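Local coordinates for F5/8 type C domain protein (Bacteroides ovatus, PDB 4ZRX) that is probably an alpha-L-fucosidase, cleaving fucose from glycans with a TIM-barrel domain and carrying an F5/8 type C domain, at residues 203-208 and 221-226; 97-102 and 183-188; 171-176 and 210-215. All blocks are in the same frame, centred on the assembly; numbering follows the deposited sequence.

Interaction 1. Residues 203-208 and 221-226; sequences AFYQTI and GDDVRW
Tyr-205 lays the phenol end of its ring against two successive acidic side chains, Asp-222 and Asp-223, in the loop before strand 225-226. With CG anti to the backbone N (chi1 -164°), the ring reaches out from helix 201-211 into that loop. Its CE2 corner comes to 3.7 Å from Asp-222 OD1, while CE1 lies 3.8 Å from Asp-223 OD2; both oxygens lie on the same side of the ring plane, one nearer CE2 and the other nearer CE1. Both come in obliquely and steeply turned, their planes 85° (Asp-222) and 73° (Asp-223) from that of the ring. The hydroxyl is 3.5 Å from Asp-223 OD2, measured from Tyr-205 OH. Water 1 lies in the ring plane beside the hydroxyl and donates to Asp-223 OD2 at 2.7 Å from its oxygen; its separation from Tyr-205 OH is too short to trust, so a water bridge here is doubtful. Firmer partners lie close by: Lys-10 forms salt bridges with OD1 of both aspartates, Tyr-249 OH binds Asp-222 OD2, and the backbone N of Met-217, on strand 216-219, binds Asp-223 OD2. Tyr-205 also packs on Met-217, which joins helix, strand and loop. Two buried carboxylates side by side would tend to repel each other; their shared lysine probably offsets this and keeps both ionised, while the phenol adds contact with their oxygens rather than charge.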
loop_
_atom_site.group_PDB
_atom_site.type_symbol
_atom_site.label_atom_id
_atom_site.label_comp_id
_atom_site.label_asym_id
_atom_site.label_seq_id
_atom_site.Cartn_x
_atom_site.Cartn_y
_atom_site.Cartn_z
ATOM N N ALA A 203 25.235 5.443 -15.720
ATOM C CA ALA A 203 25.255 6.821 -16.198
ATOM C C ALA A 203 24.061 7.598 -15.691
ATOM O O ALA A 203 24.180 8.795 -15.407
ATOM C CB ALA A 203 25.354 6.884 -17.736
ATOM N N PHE A 204 22.906 6.935 -15.573
ATOM C CA PHE A 204 21.727 7.603 -15.036
ATOM C C PHE A 204 22.027 7.967 -13.599
ATOM O O PHE A 204 21.678 9.062 -13.114
ATOM C CB PHE A 204 20.469 6.727 -15.052
ATOM C CG PHE A 204 20.077 6.153 -16.406
ATOM C CD1 PHE A 204 20.641 6.597 -17.608
ATOM C CD2 PHE A 204 19.069 5.192 -16.464
ATOM C CE1 PHE A 204 20.256 6.043 -18.822
ATOM C CE2 PHE A 204 18.678 4.624 -17.657
ATOM C CZ PHE A 204 19.299 5.050 -18.865
ATOM N N TYR A 205 22.651 7.046 -12.888
ATOM C CA TYR A 205 22.993 7.328 -11.478
ATOM C C TYR A 205 23.991 8.454 -11.314
ATOM O O TYR A 205 23.873 9.279 -10.403
ATOM C CB TYR A 205 23.487 6.048 -10.764
ATOM C CG TYR A 205 23.498 6.125 -9.224
ATOM C CD1 TYR A 205 22.680 7.008 -8.516
ATOM C CD2 TYR A 205 24.327 5.292 -8.509
ATOM C CE1 TYR A 205 22.691 7.025 -7.094
ATOM C CE2 TYR A 205 24.402 5.336 -7.129
ATOM C CZ TYR A 205 23.578 6.193 -6.429
ATOM O OH TYR A 205 23.618 6.209 -5.047
ATOM N N GLN A 206 24.989 8.505 -12.196
ATOM C CA GLN A 206 25.970 9.593 -12.137
ATOM C C GLN A 206 25.325 10.951 -12.382
ATOM O O GLN A 206 25.621 11.910 -11.668
ATOM C CB GLN A 206 27.163 9.346 -13.084
ATOM C CG GLN A 206 27.962 8.053 -12.850
ATOM C CD GLN A 206 28.242 7.726 -11.386
ATOM O OE1 GLN A 206 27.920 6.611 -10.897
ATOM N NE2 GLN A 206 28.775 8.698 -10.655
ATOM N N THR A 207 24.305 10.990 -13.256
ATOM C CA THR A 207 23.573 12.216 -13.502
ATOM C C THR A 207 22.865 12.675 -12.272
ATOM O O THR A 207 22.911 13.849 -11.912
ATOM C CB THR A 207 22.587 12.011 -14.668
ATOM O OG1 THR A 207 23.311 11.611 -15.829
ATOM C CG2 THR A 207 21.786 13.275 -15.009
ATOM N N ILE A 208 22.167 11.738 -11.627
ATOM C CA ILE A 208 21.430 12.051 -10.431
ATOM C C ILE A 208 22.355 12.596 -9.350
ATOM O O ILE A 208 22.100 13.631 -8.743
ATOM C CB ILE A 208 20.670 10.774 -9.914
ATOM C CG1 ILE A 208 19.580 10.374 -10.890
ATOM C CG2 ILE A 208 20.183 11.005 -8.517
ATOM C CD1 ILE A 208 18.981 8.965 -10.594
ATOM N N GLY A 221 17.259 0.958 -9.049
ATOM C CA GLY A 221 18.158 1.846 -8.312
ATOM C C GLY A 221 18.753 1.024 -7.173
ATOM O O GLY A 221 18.243 -0.033 -6.846
ATOM N N ASP A 222 19.832 1.485 -6.550
ATOM C CA ASP A 222 20.342 0.784 -5.371
ATOM C C ASP A 222 20.106 1.537 -4.081
ATOM O O ASP A 222 20.576 1.079 -3.012
ATOM C CB ASP A 222 21.854 0.453 -5.510
ATOM C CG ASP A 222 22.722 1.652 -5.673
ATOM O OD1 ASP A 222 22.309 2.821 -5.500
ATOM O OD2 ASP A 222 23.953 1.351 -5.955
ATOM N N ASP A 223 19.314 2.630 -4.113
ATOM C CA ASP A 223 18.984 3.344 -2.869
ATOM C C ASP A 223 17.708 2.835 -2.197
ATOM O O ASP A 223 17.660 2.830 -0.960
ATOM C CB ASP A 223 18.877 4.859 -3.059
ATOM C CG ASP A 223 20.197 5.527 -3.324
ATOM O OD1 ASP A 223 21.142 5.213 -2.551
ATOM O OD2 ASP A 223 20.229 6.388 -4.234
ATOM N N VAL A 224 16.695 2.518 -2.997
ATOM C CA VAL A 224 15.355 2.184 -2.481
ATOM C C VAL A 224 14.814 0.988 -3.259
ATOM O O VAL A 224 14.856 0.972 -4.486
ATOM C CB VAL A 224 14.428 3.375 -2.626
ATOM C CG1 VAL A 224 12.946 3.062 -2.337
ATOM C CG2 VAL A 224 14.830 4.565 -1.741
ATOM N N ARG A 225 14.307 0.006 -2.510
ATOM C CA ARG A 225 13.877 -1.280 -3.030
ATOM C C ARG A 225 12.346 -1.310 -3.070
ATOM O O ARG A 225 11.680 -1.014 -2.074
ATOM C CB ARG A 225 14.414 -2.397 -2.114
ATOM C CG ARG A 225 13.799 -3.757 -2.258
ATOM C CD ARG A 225 14.505 -4.780 -1.439
ATOM N NE ARG A 225 14.500 -4.473 -0.026
ATOM C CZ ARG A 225 13.629 -4.892 0.883
ATOM N NH1 ARG A 225 12.577 -5.642 0.566
ATOM N NH2 ARG A 225 13.804 -4.522 2.130
ATOM N N TRP A 226 11.808 -1.783 -4.188
ATOM C CA TRP A 226 10.391 -2.048 -4.259
ATOM C C TRP A 226 10.018 -3.179 -3.295
ATOM O O TRP A 226 10.639 -4.211 -3.343
ATOM C CB TRP A 226 10.056 -2.510 -5.655
ATOM C CG TRP A 226 8.587 -2.789 -5.874
ATOM C CD1 TRP A 226 7.574 -2.008 -5.501
ATOM C CD2 TRP A 226 8.012 -3.877 -6.611
ATOM N NE1 TRP A 226 6.366 -2.557 -5.871
ATOM C CE2 TRP A 226 6.614 -3.710 -6.579
ATOM C CE3 TRP A 226 8.543 -5.021 -7.226
ATOM C CZ2 TRP A 226 5.740 -4.599 -7.185
ATOM C CZ3 TRP A 226 7.658 -5.919 -7.865
ATOM C CH2 TRP A 226 6.262 -5.681 -7.835
HETATM O O HOH W 1 22.368 7.934 -3.903
#

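Interaction 2. Residues 97-102 and 183-188; sequences KHHDGF and WFDGAN. With EDO (1,2-ethanediol), chain B; EDO (1,2-ethanediol), chain D.
Asp-185 meets the His-99 ring from CB outward, its CG anti to the backbone N (chi1 -163°). CB is 4.2 Å from His-99 CE1, and CG lies in the imidazole plane at the same edge, the carboxylate turned 49° from the ring. OD2 approaches to 3.4 Å from His-99 CE1 and accepts from water 2, 2.7 Å from OD2; this water also pairs with His-99 NE2, and Tyr-144 OH is a further partner of OD2. OD1 accepts from Ala-187 N at 3.1 Å, closing an Asx turn, and from both hydroxyls of the chain B ethanediol. Shortened to alanine, this position is likely to leave Ala-187 N without its side-chain acceptor, and water 2 and that ethanediol without a partner. The Ala-187 methyl packs obliquely against the ring, CB 3.8 Å from His-99 NE2. His-98 CE1 lies over a face of His-99, and His-98 NE2 binds O1 of the chain D ethanediol at 2.9 Å. Both ethanediols probably come from the crystallisation liquor, though their place is consistent with a sugar pocket. The segments run out of the C-terminal ends of strands 91-97 and 181-184, with strand 140-145 between them in the sheet.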
loop_
_atom_site.group_PDB
_atom_site.type_symbol
_atom_site.label_atom_id
_atom_site.label_comp_id
_atom_site.label_asym_id
_atom_site.label_seq_id
_atom_site.Cartn_x
_atom_site.Cartn_y
_atom_site.Cartn_z
ATOM N N LYS A 97 6.862 11.152 -16.906
ATOM C CA LYS A 97 6.719 10.373 -18.105
ATOM C C LYS A 97 6.437 8.945 -17.684
ATOM O O LYS A 97 7.207 8.344 -16.952
ATOM C CB LYS A 97 7.993 10.370 -18.958
ATOM C CG LYS A 97 7.778 9.710 -20.339
ATOM C CD LYS A 97 9.113 9.566 -21.088
ATOM C CE LYS A 97 9.914 8.419 -20.638
ATOM N NZ LYS A 97 11.184 8.266 -21.366
ATOM N N HIS A 98 5.274 8.427 -18.110
ATOM C CA HIS A 98 4.907 7.041 -17.868
ATOM C C HIS A 98 5.279 6.191 -19.100
ATOM O O HIS A 98 6.019 6.648 -19.938
ATOM C CB HIS A 98 3.434 6.940 -17.417
ATOM C CG HIS A 98 3.155 5.743 -16.580
ATOM N ND1 HIS A 98 2.690 4.562 -17.098
ATOM C CD2 HIS A 98 3.316 5.528 -15.252
ATOM C CE1 HIS A 98 2.575 3.669 -16.135
ATOM N NE2 HIS A 98 2.979 4.217 -15.005
ATOM N N HIS A 99 4.883 4.912 -19.115
ATOM C CA HIS A 99 5.391 3.949 -20.141
ATOM C C HIS A 99 5.044 4.357 -21.553
ATOM O O HIS A 99 5.794 4.075 -22.501
ATOM C CB HIS A 99 4.858 2.545 -19.911
ATOM C CG HIS A 99 5.077 2.027 -18.516
ATOM N ND1 HIS A 99 6.222 2.289 -17.793
ATOM C CD2 HIS A 99 4.315 1.222 -17.740
ATOM C CE1 HIS A 99 6.136 1.692 -16.611
ATOM N NE2 HIS A 99 4.997 1.022 -16.564
ATOM N N ASP A 100 3.935 5.058 -21.663
ATOM C CA ASP A 100 3.451 5.619 -22.945
ATOM C C ASP A 100 4.376 6.659 -23.549
ATOM O O ASP A 100 4.307 6.930 -24.753
ATOM C CB ASP A 100 2.055 6.200 -22.736
ATOM C CG ASP A 100 2.032 7.271 -21.719
ATOM O OD1 ASP A 100 2.287 8.401 -22.155
ATOM O OD2 ASP A 100 1.798 6.988 -20.521
ATOM N N GLY A 101 5.249 7.262 -22.748
ATOM C CA GLY A 101 6.270 8.144 -23.279
ATOM C C GLY A 101 5.899 9.597 -23.417
ATOM O O GLY A 101 6.744 10.420 -23.838
ATOM N N PHE A 102 4.654 9.921 -23.053
ATOM C CA PHE A 102 4.170 11.289 -23.073
ATOM C C PHE A 102 4.747 12.146 -21.936
ATOM O O PHE A 102 4.555 11.837 -20.784
ATOM C CB PHE A 102 2.640 11.318 -23.034
ATOM C CG PHE A 102 2.089 12.709 -23.119
ATOM C CD1 PHE A 102 2.012 13.376 -24.357
ATOM C CD2 PHE A 102 1.638 13.356 -21.993
ATOM C CE1 PHE A 102 1.494 14.674 -24.416
ATOM C CE2 PHE A 102 1.151 14.640 -22.079
ATOM C CZ PHE A 102 1.073 15.278 -23.276
ATOM N N TRP A 183 12.370 7.854 -9.428
ATOM C CA TRP A 183 11.777 6.541 -9.471
ATOM C C TRP A 183 11.927 5.989 -10.879
ATOM O O TRP A 183 11.437 6.606 -11.847
ATOM C CB TRP A 183 10.287 6.678 -9.129
ATOM C CG TRP A 183 9.705 5.671 -8.227
ATOM C CD1 TRP A 183 9.743 5.704 -6.867
ATOM C CD2 TRP A 183 8.888 4.531 -8.564
ATOM N NE1 TRP A 183 9.065 4.670 -6.336
ATOM C CE2 TRP A 183 8.488 3.942 -7.335
ATOM C CE3 TRP A 183 8.554 3.885 -9.749
ATOM C CZ2 TRP A 183 7.689 2.787 -7.279
ATOM C CZ3 TRP A 183 7.772 2.768 -9.694
ATOM C CH2 TRP A 183 7.307 2.242 -8.473
ATOM N N PHE A 184 12.605 4.845 -10.985
ATOM C CA PHE A 184 12.791 4.142 -12.251
ATOM C C PHE A 184 12.105 2.788 -12.198
ATOM O O PHE A 184 12.613 1.791 -11.675
ATOM C CB PHE A 184 14.290 3.973 -12.516
ATOM C CG PHE A 184 15.060 5.258 -12.787
ATOM C CD1 PHE A 184 14.536 6.288 -13.546
ATOM C CD2 PHE A 184 16.392 5.341 -12.400
ATOM C CE1 PHE A 184 15.277 7.401 -13.844
ATOM C CE2 PHE A 184 17.178 6.468 -12.699
ATOM C CZ PHE A 184 16.608 7.532 -13.419
ATOM N N ASP A 185 10.870 2.769 -12.694
ATOM C CA ASP A 185 10.036 1.603 -12.718
ATOM C C ASP A 185 10.698 0.496 -13.499
ATOM O O ASP A 185 11.304 0.755 -14.555
ATOM C CB ASP A 185 8.721 1.995 -13.321
ATOM C CG ASP A 185 7.617 1.032 -13.058
ATOM O OD1 ASP A 185 7.885 -0.110 -12.645
ATOM O OD2 ASP A 185 6.464 1.495 -13.271
ATOM N N GLY A 186 10.619 -0.733 -12.962
ATOM C CA GLY A 186 11.213 -1.915 -13.636
ATOM C C GLY A 186 10.284 -2.559 -14.642
ATOM O O GLY A 186 10.686 -3.433 -15.412
ATOM N N ALA A 187 9.034 -2.130 -14.638
ATOM C CA ALA A 187 7.996 -2.760 -15.469
ATOM C C ALA A 187 8.323 -2.573 -16.933
ATOM O O ALA A 187 8.773 -1.506 -17.373
ATOM C CB ALA A 187 6.621 -2.153 -15.157
ATOM N N ASN A 188 8.180 -3.648 -17.688
ATOM C CA ASN A 188 8.476 -3.637 -19.065
ATOM C C ASN A 188 7.615 -4.709 -19.743
ATOM O O ASN A 188 7.693 -5.877 -19.396
ATOM C CB ASN A 188 9.963 -3.908 -19.323
ATOM C CG ASN A 188 10.336 -3.612 -20.734
ATOM O OD1 ASN A 188 9.772 -4.181 -21.681
ATOM N ND2 ASN A 188 11.190 -2.638 -20.917
HETATM C C1 EDO B . 7.797 -1.415 -9.513
HETATM O O1 EDO B . 6.572 -1.480 -10.243
HETATM C C2 EDO B . 8.611 -2.679 -9.767
HETATM O O2 EDO B . 9.316 -2.525 -11.009
HETATM C C1 EDO D . 4.014 2.744 -11.254
HETATM O O1 EDO D . 3.112 3.053 -12.315
HETATM C C2 EDO D . 3.363 1.685 -10.385
HETATM O O2 EDO D . 2.981 0.572 -11.208
HETATM O O HOH W 2 4.222 0.142 -14.084
#

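Interaction 3. Residues 171-176 and 210-215; sequences ELLTNY and RLQPKA
Gln-212 CG stands anti to the carbonyl carbon (chi1 -66°) and the chain then bends at chi2 (-66°), which brings the amide to the Leu-173 carbonyl, near the end of helix 158-174. NE2 donates to Leu-173 O at 2.8 Å, with an N-H...O angle of 153°. The oxygen lies nearly in the plane of the glutamine amide, but the donor stands well above the carbonyl plane. The same amide spans the loop after that helix: NE2 also reaches Gly-177 O, and OE1 accepts from the backbone N of Val-179, which fixes how the flat group is turned. Leu-173 O has a second donor in water 3, whose oxygen is 2.7 Å from Leu-211 O, so this water ties the two backbones together. Beside this polar patch the leucines pack. Leu-211 CD1 rests 3.8 Å from Leu-173 CB, and the same methyl lies 3.7 Å from Thr-174 OG1, a hydroxyl already bonded to Thr-170 O. Leu-211 CB comes to 3.7 Å from Leu-173 O, while Gln-212 CG packs on Leu-173 CB at 4.0 Å. Gln-212 is the first residue to leave the helical conformation of helix 201-211, and it opens a type I turn closed by Ala-215 N bonding to Gln-212 O. The arrangement is that of a TIM barrel: the C-terminal ends of two adjacent outer helices meet side by side, each before the chain turns into its next strand, 181-184 or 216-219.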
loop_
_atom_site.group_PDB
_atom_site.type_symbol
_atom_site.label_atom_id
_atom_site.label_comp_id
_atom_site.label_asym_id
_atom_site.label_seq_id
_atom_site.Cartn_x
_atom_site.Cartn_y
_atom_site.Cartn_z
ATOM N N GLU A 171 16.980 17.380 -17.810
ATOM C CA GLU A 171 16.022 18.484 -17.713
ATOM C C GLU A 171 15.291 18.489 -16.362
ATOM O O GLU A 171 15.151 19.539 -15.654
ATOM C CB GLU A 171 14.999 18.398 -18.857
ATOM C CG GLU A 171 15.603 18.696 -20.188
ATOM C CD GLU A 171 14.750 18.297 -21.372
ATOM O OE1 GLU A 171 13.829 17.399 -21.241
ATOM O OE2 GLU A 171 15.054 18.868 -22.479
ATOM N N LEU A 172 14.798 17.313 -15.994
ATOM C CA LEU A 172 14.024 17.172 -14.762
ATOM C C LEU A 172 14.821 17.491 -13.519
ATOM O O LEU A 172 14.265 17.998 -12.551
ATOM C CB LEU A 172 13.381 15.766 -14.674
ATOM C CG LEU A 172 12.321 15.415 -15.727
ATOM C CD1 LEU A 172 11.917 13.990 -15.623
ATOM C CD2 LEU A 172 11.132 16.310 -15.525
ATOM N N LEU A 173 16.115 17.211 -13.588
ATOM C CA LEU A 173 16.984 17.386 -12.433
ATOM C C LEU A 173 17.736 18.713 -12.409
ATOM O O LEU A 173 18.504 18.961 -11.480
ATOM C CB LEU A 173 17.963 16.218 -12.355
ATOM C CG LEU A 173 17.354 14.812 -12.186
ATOM C CD1 LEU A 173 18.432 13.838 -11.844
ATOM C CD2 LEU A 173 16.250 14.693 -11.237
ATOM N N THR A 174 17.547 19.535 -13.440
ATOM C CA THR A 174 18.196 20.858 -13.577
ATOM C C THR A 174 17.199 21.989 -13.376
ATOM O O THR A 174 17.420 22.943 -12.581
ATOM C CB THR A 174 18.843 20.975 -14.919
ATOM O OG1 THR A 174 19.863 19.973 -15.055
ATOM C CG2 THR A 174 19.496 22.423 -15.105
ATOM N N ASN A 175 16.056 21.885 -14.070
ATOM C CA ASN A 175 15.134 23.018 -14.151
ATOM C C ASN A 175 14.049 23.088 -13.144
ATOM O O ASN A 175 13.227 23.998 -13.192
ATOM C CB ASN A 175 14.491 23.023 -15.551
ATOM C CG ASN A 175 15.506 23.154 -16.649
ATOM O OD1 ASN A 175 15.359 22.559 -17.724
ATOM N ND2 ASN A 175 16.520 23.881 -16.387
ATOM N N TYR A 176 14.017 22.158 -12.170
ATOM C CA TYR A 176 12.902 22.123 -11.219
ATOM C C TYR A 176 13.402 21.985 -9.762
ATOM O O TYR A 176 12.807 21.197 -8.982
ATOM C CB TYR A 176 12.008 20.933 -11.604
ATOM C CG TYR A 176 11.517 21.040 -13.028
ATOM C CD1 TYR A 176 10.457 21.911 -13.361
ATOM C CD2 TYR A 176 12.152 20.388 -14.057
ATOM C CE1 TYR A 176 10.056 22.081 -14.668
ATOM C CE2 TYR A 176 11.733 20.552 -15.363
ATOM C CZ TYR A 176 10.663 21.386 -15.664
ATOM O OH TYR A 176 10.292 21.499 -16.998
ATOM N N ARG A 210 25.239 14.014 -9.580
ATOM C CA ARG A 210 25.872 15.287 -9.918
ATOM C C ARG A 210 24.926 16.428 -9.737
ATOM O O ARG A 210 25.288 17.436 -9.145
ATOM C CB ARG A 210 26.413 15.259 -11.336
ATOM C CG ARG A 210 26.992 16.596 -11.771
ATOM C CD ARG A 210 27.810 16.438 -13.021
ATOM N NE ARG A 210 27.107 15.619 -13.994
ATOM C CZ ARG A 210 26.168 16.045 -14.826
ATOM N NH1 ARG A 210 25.798 17.322 -14.871
ATOM N NH2 ARG A 210 25.606 15.174 -15.645
ATOM N N LEU A 211 23.693 16.265 -10.242
ATOM C CA LEU A 211 22.676 17.296 -10.180
ATOM C C LEU A 211 21.916 17.394 -8.902
ATOM O O LEU A 211 21.457 18.478 -8.529
ATOM C CB LEU A 211 21.706 17.107 -11.330
ATOM C CG LEU A 211 22.382 17.186 -12.712
ATOM C CD1 LEU A 211 21.398 16.837 -13.820
ATOM C CD2 LEU A 211 22.989 18.547 -12.989
ATOM N N GLN A 212 21.812 16.277 -8.195
ATOM C CA GLN A 212 20.898 16.166 -7.041
ATOM C C GLN A 212 21.510 15.322 -5.948
ATOM O O GLN A 212 21.142 14.147 -5.747
ATOM C CB GLN A 212 19.586 15.558 -7.489
ATOM C CG GLN A 212 18.789 16.453 -8.448
ATOM C CD GLN A 212 18.286 17.733 -7.846
ATOM O OE1 GLN A 212 18.180 17.914 -6.617
ATOM N NE2 GLN A 212 17.976 18.666 -8.726
ATOM N N PRO A 213 22.464 15.914 -5.218
ATOM C CA PRO A 213 23.176 15.180 -4.190
ATOM C C PRO A 213 22.309 14.589 -3.085
ATOM O O PRO A 213 22.769 13.673 -2.394
ATOM C CB PRO A 213 24.111 16.248 -3.606
ATOM C CG PRO A 213 24.246 17.288 -4.644
ATOM C CD PRO A 213 23.023 17.278 -5.443
ATOM N N LYS A 214 21.101 15.110 -2.878
ATOM C CA LYS A 214 20.227 14.600 -1.835
ATOM C C LYS A 214 19.334 13.457 -2.294
ATOM O O LYS A 214 18.692 12.800 -1.421
ATOM C CB LYS A 214 19.327 15.703 -1.315
ATOM C CG LYS A 214 20.088 16.768 -0.568
ATOM C CD LYS A 214 19.147 17.855 -0.130
ATOM C CE LYS A 214 19.811 18.868 0.832
ATOM N NZ LYS A 214 18.923 20.048 0.783
ATOM N N ALA A 215 19.234 13.230 -3.615
ATOM C CA ALA A 215 18.233 12.298 -4.191
ATOM C C ALA A 215 18.605 10.867 -3.929
ATOM O O ALA A 215 19.813 10.526 -3.905
ATOM C CB ALA A 215 18.087 12.473 -5.639
HETATM O O HOH W 3 20.883 20.381 -10.429
#

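How the interactions relate
All three contacts lie in the TIM-barrel domain, on one side of the chain's centre. Along the sequence their segments run 97-102, 171-176, 183-188, 203-208, 210-215 and 221-226, so interaction 2 closes before interaction 1 opens, while interaction 3 alternates with both. Interactions 1 and 3 share helix 201-211; their centres are 13 Å apart and Ile-208 touches Leu-173 and Ala-215. Interactions 1 and 2, 15 Å apart between centres, meet where Ile-208 and Phe-204 pack on Phe-184. Interactions 2 and 3 do not touch, their nearest atoms about 6 Å apart. Helix 201-211 thus packs against both helix 158-174 and strand 181-184, which leads into the pocket that holds the two ethanediols.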